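Local atomic coordinates of alpha-2,3-sialyltransferase (PDB entry 2P2V), a protein that probably transfers sialic acid from CMP-sialic acid onto acceptor sugars in alpha-2,3 linkage, this chain being an N-terminal piece of the full-length enzyme. Residues A[71-76]-A[115-120]; A[97-100]-A[104-107]; A[112-115]-A[120-123]; A[128-133]-A[158-163]; A[262-265]-A[269-272]. All coordinates share one frame; numbering follows the deposited sequence.

In the fold
Following the chain from the N terminus, interaction 1 comes first. It brings the start of helix 73-85 onto the end of helix 107-116 and so closes a long loop around strand 90-96. Interaction 2 falls within that loop and folds the connection from strand 90-96 to helix 107-116. Interaction 3 overlaps interaction 1 at N115 and A120 and carries the chain on to strand 121-122. F73 and F113 join the two contacts. Interaction 4 follows in series and packs helices 131-144 and 150-161. Interaction 5 closes last, at helix 268-283, and touches interaction 1 through L74 and V270.

Interaction 1: A[71-76]-A[115-120]; sequences GVFLQQ and NFFPDA
F117, the first residue past helix 107-116, gives one ring face to F73. The pair is an edge-to-face (T-shaped) stack. The ring centroids are 4.8 Å apart and the planes stand at 74°. F73 CD2 sits 3.6 Å above the F117 ring plane, over its centre, and F73 CE2 is 3.6 Å from F117 CG. The opposite face of F117 is backed by CB of F116. The CG of F117 lies beside its backbone N (chi1 -50°), which turns the ring toward helix 73-85. At its far end, F117 CZ meets L74 CD1 at 4.0 Å. From F117 the chain makes a type I beta turn, closed by A120 N bonding F117 O at 3.0 Å. The turn brings A120 CB to the edge of the F73 ring, 3.8 Å from F73 CZ. F73 therefore has F117 and A120 both at its rim. V72 and Q76 touch the bound CMP-sialic acid analogue, so this packing lies behind one wall of the pocket. Around it, F73 rests on F68 of strand 62-68 and on I94 and C96 of strand 90-96. L74 leans on Y273 of helix 268-283, while Y143 of the second subunit packs on F117.

Interaction 2: A[97-100]-A[104-107]; sequences STFN and IESN. With EDO (1,2-ethanediol), chain G.
The connection from strand 90-96 to helix 107-116, in a beta-alpha-beta unit of the Rossmann-like parallel sheet, is folded on itself where E105 reaches back to the backbone of F99 and N100. Its carboxylate lies against successive amide N-H groups. F99 N donates to E105 OE2 at 2.7 Å with an N-H...O angle of 161°. It comes from the syn side, 34° out of the carboxylate plane. N100 N makes a weak bond to E105 OE1 at 2.8 Å, and the same oxygen also takes the N-H of L101. E105 OE2 has a second donor, a water 2.9 Å away that also donates to S97 O. These donors probably stabilise the negative charge of a buried carboxylate. The side chain gets there by a bend at chi2 (107°). Its carbon stem crosses T98 at about a right angle, with E105 CG 3.8 Å from T98 CG2. T98 OG1 itself is bonded to C96 O and Y124 N. Beside the carboxylate, F99 CD1 meets I104 CD1 at 3.9 Å. Just after E105, S106 is the N-cap of helix 107-116, and its OG takes the N-H of F109. A 1,2-ethanediol, probably from the crystallisation liquor, receives the backbone N-H of S106 at its O1, 2.8 Å from S106 N.

Interaction 3: A[112-115]-A[120-123]; sequences QFYN and AKLG. With EDO (1,2-ethanediol), chain L.
The F113 and Y114 rings stand roughly perpendicular to each other, and both meet strand 121-122. Over one face of F113 lies L122 CD2, a CH-pi contact 3.5 Å from the ring centroid and 11° off the normal. F113 CG is anti to its backbone N (chi1 -175°), which puts the ring against L122. A120 CB approaches F113 CZ obliquely at 3.6 Å. Y114 CE1 lies in plane at the edge of the F113 ring. The CD2 edge of F113 lies over one face of Y114, offset toward the rim. Over the centre of the opposite face is O1 of a 1,2-ethanediol, probably from the crystallisation liquor. At the Y114 edge, CE1 comes to 3.1 Å from A120 O. Y114 CE2 meets L122 CD1 at 3.7 Å. The phenol then reaches the strand backbone: L122 N donates to Y114 OH at 3.0 Å in an almost straight bond of 179°. The hydroxyl is also bonded to E125 OE1. This closes the beta-alpha-beta unit of strand 90-96, helix 107-116 and strand 121-122. K121 and G123 bond the neighbouring strand 90-96. L122 lies between them, so a side chain, not another strand, satisfies its N-H at this outermost strand of the chain.

Interaction 4: A[128-133]-A[158-163]; sequences ENLKEF and AIALGY. With EDO (1,2-ethanediol), chain J.
L130, at the centre of an inverse gamma turn and the N-cap of helix 131-144, faces the last turn of helix 150-161, with its CA 6.3 Å from A160 CA. That helix ends in a Schellman motif. G162 takes a positive phi of 106°, and Y163 N bonds A158 O at 3.0 Å. On the first segment L130 carries the contact. L130 CG sits over the methyl of A160, 3.7 Å from A160 CB, with CD1 and CD2 splayed around it. L130 CD1 comes to 4.0 Å from A160 CB, and L130 CD2 to 3.8 Å from A160 CA. L130 CD2 also reaches back one residue, to I159 CG2 at 4.1 Å. With CG beside its own backbone N (chi1 -52°), the branched end of L130 is laid flat across the helix surface at A160. Y221 of helix 207-221 touches both L130 and I159, and V126 of helix 124-127 meets A160. A158, turned away from L130, packs on I22 and I24 of strand 21-25, so helix 150-161 is held between the sheet and the start of helix 131-144. Two residues on from L130, E132 OE1 accepts a hydroxyl of a 1,2-ethanediol at 2.6 Å from O2. That molecule, probably from the crystallisation liquor, is also hydrogen-bonded to I220 O. No hydrogen bond crosses between the two segments. What joins the helix start to the helix end is therefore shape and apolar burial, with the small side chain of A160 letting the backbones come close.

Interaction 5: A[262-265]-A[269-272]; sequences LLTD and GVSF. With EDO (1,2-ethanediol), chain C.
V270 projects from the first turn of helix 268-283 at T264 and D265 of the loop before it. Its CB is 3.3 Å from D265 O. The two methyls then fork round this carbonyl oxygen. V270 CG1, anti to the backbone N with chi1 at 168°, is 3.4 Å from D265 O and also 3.4 Å from T264 OG1. The other branch, V270 CG2, is 3.5 Å from D265 O and 4.0 Å from T264 CB. The valine thus touches both the T264 side chain and the D265 carbonyl oxygen. No hydrogen bond crosses between the segments, and these are close carbon-oxygen approaches. T264 OG1 has a weak bond to K274 NZ, one turn further along the helix. D265 turns its CB away from the helix. Its backbone N donates instead to a 1,2-ethanediol, probably from the crystallisation liquor, 3.1 Å from O1 at an angle of 157°. The same molecule is bonded to Y143 O of the second subunit and so bridges the two chains here. Y143 of that subunit also packs on T264. Within the chain, V270 touches L74 of helix 73-85. The contact folds the loop over the start of helix 268-283, beside helix 73-85, where L262 packs on H78 and Q82, and beside helix 187-192.

Interaction 1: A[71-76]-A[115-120]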
# COMPACT_ATOMS: atom_id res chain seq x y z
N GLY A 71 23.64 -6.06 -0.02
CA GLY A 71 24.70 -4.98 -0.02
C GLY A 71 25.54 -4.93 -1.29
O GLY A 71 26.14 -3.90 -1.61
N VAL A 72 25.59 -6.04 -2.03
CA VAL A 72 26.29 -6.15 -3.30
C VAL A 72 25.35 -6.64 -4.36
O VAL A 72 25.78 -7.04 -5.42
CB VAL A 72 27.50 -7.14 -3.22
CG1 VAL A 72 28.60 -6.53 -2.29
CG2 VAL A 72 27.05 -8.48 -2.62
N PHE A 73 24.04 -6.54 -4.13
CA PHE A 73 23.11 -7.11 -5.17
C PHE A 73 23.24 -6.46 -6.52
O PHE A 73 23.15 -7.11 -7.55
CB PHE A 73 21.65 -7.05 -4.68
CG PHE A 73 20.74 -7.94 -5.50
CD1 PHE A 73 20.69 -9.32 -5.22
CD2 PHE A 73 20.02 -7.43 -6.56
CE1 PHE A 73 19.87 -10.15 -5.99
CE2 PHE A 73 19.20 -8.27 -7.36
CZ PHE A 73 19.16 -9.64 -7.04
N LEU A 74 23.39 -5.12 -6.53
CA LEU A 74 23.51 -4.45 -7.82
C LEU A 74 24.61 -5.05 -8.68
O LEU A 74 24.40 -5.30 -9.86
CB LEU A 74 23.79 -2.93 -7.59
CG LEU A 74 23.89 -2.06 -8.87
CD1 LEU A 74 22.56 -1.62 -9.36
CD2 LEU A 74 24.68 -0.78 -8.44
N GLN A 75 25.82 -5.19 -8.11
CA GLN A 75 26.94 -5.77 -8.87
C GLN A 75 26.69 -7.28 -9.17
O GLN A 75 26.95 -7.75 -10.29
CB GLN A 75 28.24 -5.59 -8.09
CG GLN A 75 28.60 -4.09 -7.93
CD GLN A 75 27.99 -3.40 -6.70
OE1 GLN A 75 27.06 -3.91 -6.07
NE2 GLN A 75 28.54 -2.21 -6.37
N GLN A 76 26.13 -8.00 -8.21
CA GLN A 76 25.98 -9.45 -8.44
C GLN A 76 24.93 -9.73 -9.51
O GLN A 76 25.03 -10.72 -10.29
CB GLN A 76 25.55 -10.15 -7.16
CG GLN A 76 26.52 -10.20 -6.01
CD GLN A 76 27.72 -11.08 -6.25
OE1 GLN A 76 28.17 -11.29 -7.38
NE2 GLN A 76 28.22 -11.65 -5.16
N ASN A 115 11.63 -2.69 -8.85
CA ASN A 115 11.73 -1.63 -9.86
C ASN A 115 13.05 -1.78 -10.63
O ASN A 115 13.07 -1.60 -11.82
CB ASN A 115 11.65 -0.22 -9.18
CG ASN A 115 10.35 -0.02 -8.40
OD1 ASN A 115 10.21 -0.47 -7.28
ND2 ASN A 115 9.43 0.64 -8.99
N PHE A 116 14.14 -2.00 -9.89
CA PHE A 116 15.45 -2.23 -10.46
C PHE A 116 15.68 -3.64 -11.01
O PHE A 116 16.39 -3.77 -11.99
CB PHE A 116 16.53 -1.90 -9.48
CG PHE A 116 16.70 -0.41 -9.27
CD1 PHE A 116 17.57 0.30 -10.11
CD2 PHE A 116 16.00 0.25 -8.30
CE1 PHE A 116 17.80 1.73 -9.94
CE2 PHE A 116 16.20 1.70 -8.12
CZ PHE A 116 17.10 2.39 -8.98
N PHE A 117 15.11 -4.66 -10.36
CA PHE A 117 15.47 -6.03 -10.66
C PHE A 117 14.17 -6.82 -10.88
O PHE A 117 13.89 -7.63 -10.02
CB PHE A 117 16.25 -6.60 -9.49
CG PHE A 117 17.44 -5.67 -9.02
CD1 PHE A 117 18.53 -5.44 -9.89
CD2 PHE A 117 17.42 -5.12 -7.80
CE1 PHE A 117 19.58 -4.57 -9.47
CE2 PHE A 117 18.46 -4.26 -7.34
CZ PHE A 117 19.52 -4.03 -8.22
N PRO A 118 13.42 -6.54 -11.97
CA PRO A 118 12.04 -7.04 -12.13
C PRO A 118 11.91 -8.54 -12.18
O PRO A 118 10.85 -9.06 -11.83
CB PRO A 118 11.57 -6.36 -13.41
CG PRO A 118 12.81 -5.99 -14.15
CD PRO A 118 13.80 -5.68 -13.12
N ASP A 119 12.96 -9.22 -12.59
CA ASP A 119 12.99 -10.69 -12.69
C ASP A 119 13.73 -11.37 -11.57
O ASP A 119 13.89 -12.61 -11.60
CB ASP A 119 13.52 -11.12 -14.05
CG ASP A 119 14.95 -10.70 -14.32
OD1 ASP A 119 15.53 -9.91 -13.52
OD2 ASP A 119 15.46 -11.15 -15.35
N ALA A 120 14.23 -10.60 -10.57
CA ALA A 120 14.77 -11.22 -9.37
C ALA A 120 13.65 -11.51 -8.35
O ALA A 120 12.47 -11.16 -8.58
CB ALA A 120 15.89 -10.38 -8.73

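Interaction 2: A[97-100]-A[104-107]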
# COMPACT_ATOMS: atom_id res chain seq x y z
N SER A 97 18.99 -12.61 -0.81
CA SER A 97 18.88 -13.20 0.54
C SER A 97 18.53 -12.14 1.60
O SER A 97 19.40 -11.36 2.08
CB SER A 97 20.17 -13.89 0.89
OG SER A 97 20.61 -14.78 -0.13
N THR A 98 17.24 -12.08 1.95
CA THR A 98 16.69 -10.98 2.71
C THR A 98 15.88 -11.48 3.90
O THR A 98 15.34 -12.59 3.86
CB THR A 98 15.75 -10.10 1.80
OG1 THR A 98 14.94 -10.94 0.94
CG2 THR A 98 16.59 -9.10 0.92
N PHE A 99 15.72 -10.65 4.92
CA PHE A 99 14.96 -11.01 6.11
C PHE A 99 13.77 -10.09 6.33
O PHE A 99 12.99 -10.37 7.21
CB PHE A 99 15.88 -10.97 7.36
CG PHE A 99 17.01 -11.97 7.31
CD1 PHE A 99 18.29 -11.56 6.94
CD2 PHE A 99 16.76 -13.35 7.51
CE1 PHE A 99 19.34 -12.46 6.82
CE2 PHE A 99 17.82 -14.27 7.42
CZ PHE A 99 19.13 -13.81 7.06
N ASN A 100 13.69 -8.93 5.63
CA ASN A 100 12.70 -7.89 5.85
C ASN A 100 12.78 -7.37 7.32
O ASN A 100 11.83 -7.44 8.12
CB ASN A 100 11.26 -8.40 5.56
CG ASN A 100 10.23 -7.30 5.50
OD1 ASN A 100 10.56 -6.13 5.38
ND2 ASN A 100 8.90 -7.70 5.58
N ILE A 104 18.60 -4.24 8.52
CA ILE A 104 19.39 -5.05 7.62
C ILE A 104 19.22 -4.60 6.18
O ILE A 104 20.19 -4.44 5.43
CB ILE A 104 19.07 -6.58 7.74
CG1 ILE A 104 19.12 -7.05 9.20
CG2 ILE A 104 19.99 -7.40 6.82
CD1 ILE A 104 18.93 -8.57 9.42
N GLU A 105 17.98 -4.39 5.77
CA GLU A 105 17.62 -3.94 4.43
C GLU A 105 16.86 -2.64 4.58
O GLU A 105 15.87 -2.56 5.31
CB GLU A 105 16.76 -4.95 3.67
CG GLU A 105 17.42 -6.37 3.50
CD GLU A 105 16.75 -7.41 4.42
OE1 GLU A 105 15.64 -7.12 4.89
OE2 GLU A 105 17.34 -8.48 4.69
N SER A 106 17.31 -1.59 3.91
CA SER A 106 16.64 -0.31 4.08
C SER A 106 15.24 -0.33 3.47
O SER A 106 14.98 -1.10 2.55
CB SER A 106 17.45 0.79 3.41
OG SER A 106 17.25 0.80 2.01
N ASN A 107 14.36 0.53 3.95
CA ASN A 107 13.01 0.67 3.35
C ASN A 107 13.08 0.92 1.87
O ASN A 107 12.35 0.29 1.09
CB ASN A 107 12.24 1.83 4.00
CG ASN A 107 11.89 1.57 5.44
OD1 ASN A 107 12.10 0.47 5.99
ND2 ASN A 107 11.32 2.59 6.07
C1 EDO G . 20.22 -2.66 1.73
O1 EDO G . 19.84 -1.68 2.71
C2 EDO G . 21.53 -3.24 2.22
O2 EDO G . 22.56 -2.51 1.58
O HOH W 1 19.94 -9.57 4.21

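Interaction 3: A[112-115]-A[120-123]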
# COMPACT_ATOMS: atom_id res chain seq x y z
N GLN A 112 12.08 -0.47 -3.71
CA GLN A 112 12.49 -0.27 -5.10
C GLN A 112 13.08 -1.51 -5.69
O GLN A 112 13.41 -1.51 -6.83
CB GLN A 112 13.59 0.81 -5.19
CG GLN A 112 13.03 2.09 -4.67
CD GLN A 112 14.03 3.23 -4.77
OE1 GLN A 112 13.64 4.38 -4.93
NE2 GLN A 112 15.33 2.91 -4.66
N PHE A 113 13.20 -2.59 -4.90
CA PHE A 113 13.83 -3.80 -5.41
C PHE A 113 13.34 -4.24 -6.76
O PHE A 113 14.14 -4.43 -7.68
CB PHE A 113 13.70 -4.97 -4.39
CG PHE A 113 14.44 -6.18 -4.82
CD1 PHE A 113 15.81 -6.30 -4.59
CD2 PHE A 113 13.78 -7.20 -5.51
CE1 PHE A 113 16.53 -7.42 -5.00
CE2 PHE A 113 14.48 -8.26 -5.94
CZ PHE A 113 15.85 -8.43 -5.66
N TYR A 114 12.03 -4.53 -6.89
CA TYR A 114 11.54 -5.01 -8.14
C TYR A 114 11.56 -3.97 -9.23
O TYR A 114 11.54 -4.31 -10.41
CB TYR A 114 10.12 -5.55 -7.94
CG TYR A 114 10.13 -6.81 -7.14
CD1 TYR A 114 10.87 -7.91 -7.57
CD2 TYR A 114 9.39 -6.91 -5.95
CE1 TYR A 114 10.88 -9.11 -6.80
CE2 TYR A 114 9.41 -8.09 -5.17
CZ TYR A 114 10.14 -9.18 -5.61
OH TYR A 114 10.16 -10.37 -4.89
N ASN A 115 11.63 -2.69 -8.85
CA ASN A 115 11.73 -1.63 -9.86
C ASN A 115 13.05 -1.78 -10.63
O ASN A 115 13.07 -1.60 -11.82
CB ASN A 115 11.65 -0.22 -9.18
CG ASN A 115 10.35 -0.02 -8.40
OD1 ASN A 115 10.21 -0.47 -7.28
ND2 ASN A 115 9.43 0.64 -8.99
N ALA A 120 14.23 -10.60 -10.57
CA ALA A 120 14.77 -11.22 -9.37
C ALA A 120 13.65 -11.51 -8.35
O ALA A 120 12.47 -11.16 -8.58
CB ALA A 120 15.89 -10.38 -8.73
N LYS A 121 14.00 -12.13 -7.23
CA LYS A 121 13.02 -12.44 -6.17
C LYS A 121 13.53 -12.12 -4.80
O LYS A 121 14.62 -12.52 -4.47
CB LYS A 121 12.78 -13.96 -6.23
CG LYS A 121 11.79 -14.50 -5.16
CD LYS A 121 10.35 -14.01 -5.40
CE LYS A 121 9.49 -14.36 -4.22
NZ LYS A 121 8.03 -14.20 -4.60
N LEU A 122 12.75 -11.45 -3.96
CA LEU A 122 13.19 -11.28 -2.59
C LEU A 122 12.99 -12.56 -1.83
O LEU A 122 11.84 -13.04 -1.73
CB LEU A 122 12.36 -10.17 -1.92
CG LEU A 122 12.67 -8.79 -2.54
CD1 LEU A 122 11.54 -7.85 -2.10
CD2 LEU A 122 14.11 -8.35 -2.02
N GLY A 123 14.08 -13.06 -1.26
CA GLY A 123 14.04 -14.31 -0.47
C GLY A 123 13.10 -14.27 0.71
O GLY A 123 12.52 -15.30 1.06
C1 EDO L . 7.41 -10.59 -8.83
O1 EDO L . 7.34 -9.16 -8.72
C2 EDO L . 6.81 -11.26 -7.60
O2 EDO L . 7.47 -12.51 -7.33

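Interaction 4: A[128-133]-A[158-163]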
# COMPACT_ATOMS: atom_id res chain seq x y z
N GLU A 128 9.22 -16.45 4.65
CA GLU A 128 8.29 -15.98 5.66
C GLU A 128 7.17 -17.04 5.86
O GLU A 128 6.45 -17.01 6.84
CB GLU A 128 7.67 -14.63 5.31
CG GLU A 128 6.87 -14.57 4.02
CD GLU A 128 6.37 -13.18 3.66
OE1 GLU A 128 6.71 -12.17 4.35
OE2 GLU A 128 5.66 -13.08 2.63
N ASN A 129 7.06 -17.91 4.87
CA ASN A 129 6.05 -18.96 4.91
C ASN A 129 6.40 -20.09 5.86
O ASN A 129 5.50 -20.94 6.21
CB ASN A 129 5.80 -19.49 3.52
CG ASN A 129 5.18 -18.43 2.61
OD1 ASN A 129 4.22 -17.76 2.98
ND2 ASN A 129 5.80 -18.23 1.45
N LEU A 130 7.66 -20.17 6.25
CA LEU A 130 8.12 -21.10 7.28
C LEU A 130 7.89 -20.43 8.64
O LEU A 130 8.81 -19.92 9.29
CB LEU A 130 9.57 -21.57 7.06
CG LEU A 130 9.99 -22.13 5.71
CD1 LEU A 130 11.46 -22.41 5.70
CD2 LEU A 130 9.22 -23.45 5.50
N LYS A 131 6.62 -20.41 9.08
CA LYS A 131 6.24 -19.50 10.15
C LYS A 131 7.05 -19.66 11.40
O LYS A 131 7.58 -18.66 11.94
CB LYS A 131 4.73 -19.55 10.43
CG LYS A 131 3.93 -19.14 9.19
CD LYS A 131 2.46 -18.90 9.57
CE LYS A 131 1.65 -18.36 8.39
NZ LYS A 131 2.36 -17.24 7.68
N GLU A 132 7.19 -20.91 11.86
CA GLU A 132 7.89 -21.14 13.08
C GLU A 132 9.39 -20.78 12.95
O GLU A 132 9.97 -20.12 13.85
CB GLU A 132 7.69 -22.60 13.53
CG GLU A 132 8.55 -22.95 14.72
CD GLU A 132 8.21 -24.29 15.38
OE1 GLU A 132 7.32 -25.00 14.85
OE2 GLU A 132 8.87 -24.58 16.42
N PHE A 133 10.00 -21.17 11.83
CA PHE A 133 11.46 -20.98 11.62
C PHE A 133 11.73 -19.48 11.46
O PHE A 133 12.68 -18.90 12.07
CB PHE A 133 11.94 -21.72 10.37
CG PHE A 133 13.40 -21.56 10.13
CD1 PHE A 133 14.34 -22.26 10.88
CD2 PHE A 133 13.86 -20.63 9.14
CE1 PHE A 133 15.72 -22.10 10.67
CE2 PHE A 133 15.28 -20.44 8.93
CZ PHE A 133 16.19 -21.16 9.68
N ALA A 158 14.95 -23.64 0.12
CA ALA A 158 14.68 -24.97 -0.52
C ALA A 158 13.48 -25.66 0.14
O ALA A 158 12.56 -26.13 -0.56
CB ALA A 158 15.92 -25.84 -0.48
N ILE A 159 13.46 -25.65 1.47
CA ILE A 159 12.38 -26.28 2.27
C ILE A 159 11.07 -25.57 2.04
O ILE A 159 10.02 -26.23 1.76
CB ILE A 159 12.77 -26.34 3.75
CG1 ILE A 159 13.97 -27.28 3.90
CG2 ILE A 159 11.60 -26.72 4.66
CD1 ILE A 159 14.62 -27.23 5.21
N ALA A 160 11.10 -24.21 2.05
CA ALA A 160 9.89 -23.51 1.71
C ALA A 160 9.36 -23.79 0.31
O ALA A 160 8.16 -23.69 0.09
CB ALA A 160 9.97 -21.99 1.99
N LEU A 161 10.22 -24.09 -0.66
CA LEU A 161 9.78 -24.27 -2.01
C LEU A 161 9.39 -25.73 -2.25
O LEU A 161 8.86 -26.08 -3.31
CB LEU A 161 10.90 -23.91 -2.98
CG LEU A 161 11.10 -22.38 -3.10
CD1 LEU A 161 12.36 -22.20 -3.90
CD2 LEU A 161 9.93 -21.58 -3.70
N GLY A 162 9.70 -26.56 -1.27
CA GLY A 162 9.14 -27.94 -1.30
C GLY A 162 10.15 -29.00 -1.67
O GLY A 162 9.76 -30.14 -1.98
N TYR A 163 11.45 -28.70 -1.59
CA TYR A 163 12.45 -29.75 -1.67
C TYR A 163 12.49 -30.54 -0.37
O TYR A 163 12.25 -29.99 0.74
CB TYR A 163 13.83 -29.21 -2.00
CG TYR A 163 13.98 -28.60 -3.38
CD1 TYR A 163 13.92 -27.21 -3.56
CD2 TYR A 163 14.25 -29.40 -4.50
CE1 TYR A 163 14.09 -26.66 -4.77
CE2 TYR A 163 14.44 -28.85 -5.74
CZ TYR A 163 14.38 -27.45 -5.86
OH TYR A 163 14.56 -26.87 -7.08
C1 EDO J . 5.83 -28.94 13.92
O1 EDO J . 6.34 -29.74 12.86
C2 EDO J . 6.98 -28.66 14.87
O2 EDO J . 6.70 -27.44 15.56

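Interaction 5: A[262-265]-A[269-272]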
# COMPACT_ATOMS: atom_id res chain seq x y z
N LEU A 262 31.75 -8.29 -11.12
CA LEU A 262 31.82 -7.16 -12.06
C LEU A 262 31.52 -5.82 -11.43
O LEU A 262 30.70 -5.67 -10.53
CB LEU A 262 30.88 -7.39 -13.24
CG LEU A 262 31.11 -8.69 -14.03
CD1 LEU A 262 30.30 -8.67 -15.30
CD2 LEU A 262 32.61 -8.96 -14.33
N LEU A 263 32.19 -4.79 -11.94
CA LEU A 263 31.97 -3.44 -11.45
C LEU A 263 30.92 -2.82 -12.35
O LEU A 263 30.77 -3.22 -13.50
CB LEU A 263 33.28 -2.63 -11.61
CG LEU A 263 34.23 -2.44 -10.41
CD1 LEU A 263 34.27 -3.54 -9.36
CD2 LEU A 263 35.65 -2.01 -10.91
N THR A 264 30.24 -1.77 -11.89
CA THR A 264 29.23 -1.15 -12.73
C THR A 264 29.75 0.21 -13.19
O THR A 264 30.50 0.84 -12.48
CB THR A 264 27.92 -0.99 -11.95
OG1 THR A 264 28.19 -0.27 -10.74
CG2 THR A 264 27.40 -2.39 -11.53
N ASP A 265 29.33 0.65 -14.36
CA ASP A 265 29.58 2.03 -14.82
C ASP A 265 28.67 3.03 -14.11
O ASP A 265 27.53 2.72 -13.76
CB ASP A 265 29.33 2.10 -16.31
CG ASP A 265 30.46 1.47 -17.12
OD1 ASP A 265 31.57 1.32 -16.58
OD2 ASP A 265 30.24 1.14 -18.31
N GLY A 269 21.32 5.69 -13.68
CA GLY A 269 20.60 4.72 -12.82
C GLY A 269 21.46 4.13 -11.72
O GLY A 269 21.02 4.05 -10.59
N VAL A 270 22.68 3.72 -12.06
CA VAL A 270 23.63 3.20 -11.07
C VAL A 270 23.95 4.30 -10.10
O VAL A 270 24.01 4.06 -8.89
CB VAL A 270 24.94 2.63 -11.73
CG1 VAL A 270 26.00 2.38 -10.70
CG2 VAL A 270 24.67 1.28 -12.42
N SER A 271 24.20 5.54 -10.58
CA SER A 271 24.54 6.59 -9.59
C SER A 271 23.40 6.88 -8.62
O SER A 271 23.64 7.07 -7.45
CB SER A 271 25.14 7.90 -10.23
OG SER A 271 24.41 8.21 -11.37
N PHE A 272 22.17 6.93 -9.13
CA PHE A 272 20.99 7.12 -8.34
C PHE A 272 20.95 6.04 -7.26
O PHE A 272 20.75 6.31 -6.07
CB PHE A 272 19.72 7.02 -9.24
CG PHE A 272 18.45 7.19 -8.44
CD1 PHE A 272 17.93 6.09 -7.73
CD2 PHE A 272 17.82 8.44 -8.34
CE1 PHE A 272 16.82 6.22 -6.93
CE2 PHE A 272 16.66 8.57 -7.58
CZ PHE A 272 16.17 7.46 -6.85
C1 EDO C . 27.63 -2.23 -16.24
O1 EDO C . 27.14 -0.97 -15.74
C2 EDO C . 28.71 -2.10 -17.29
O2 EDO C . 29.85 -1.74 -16.54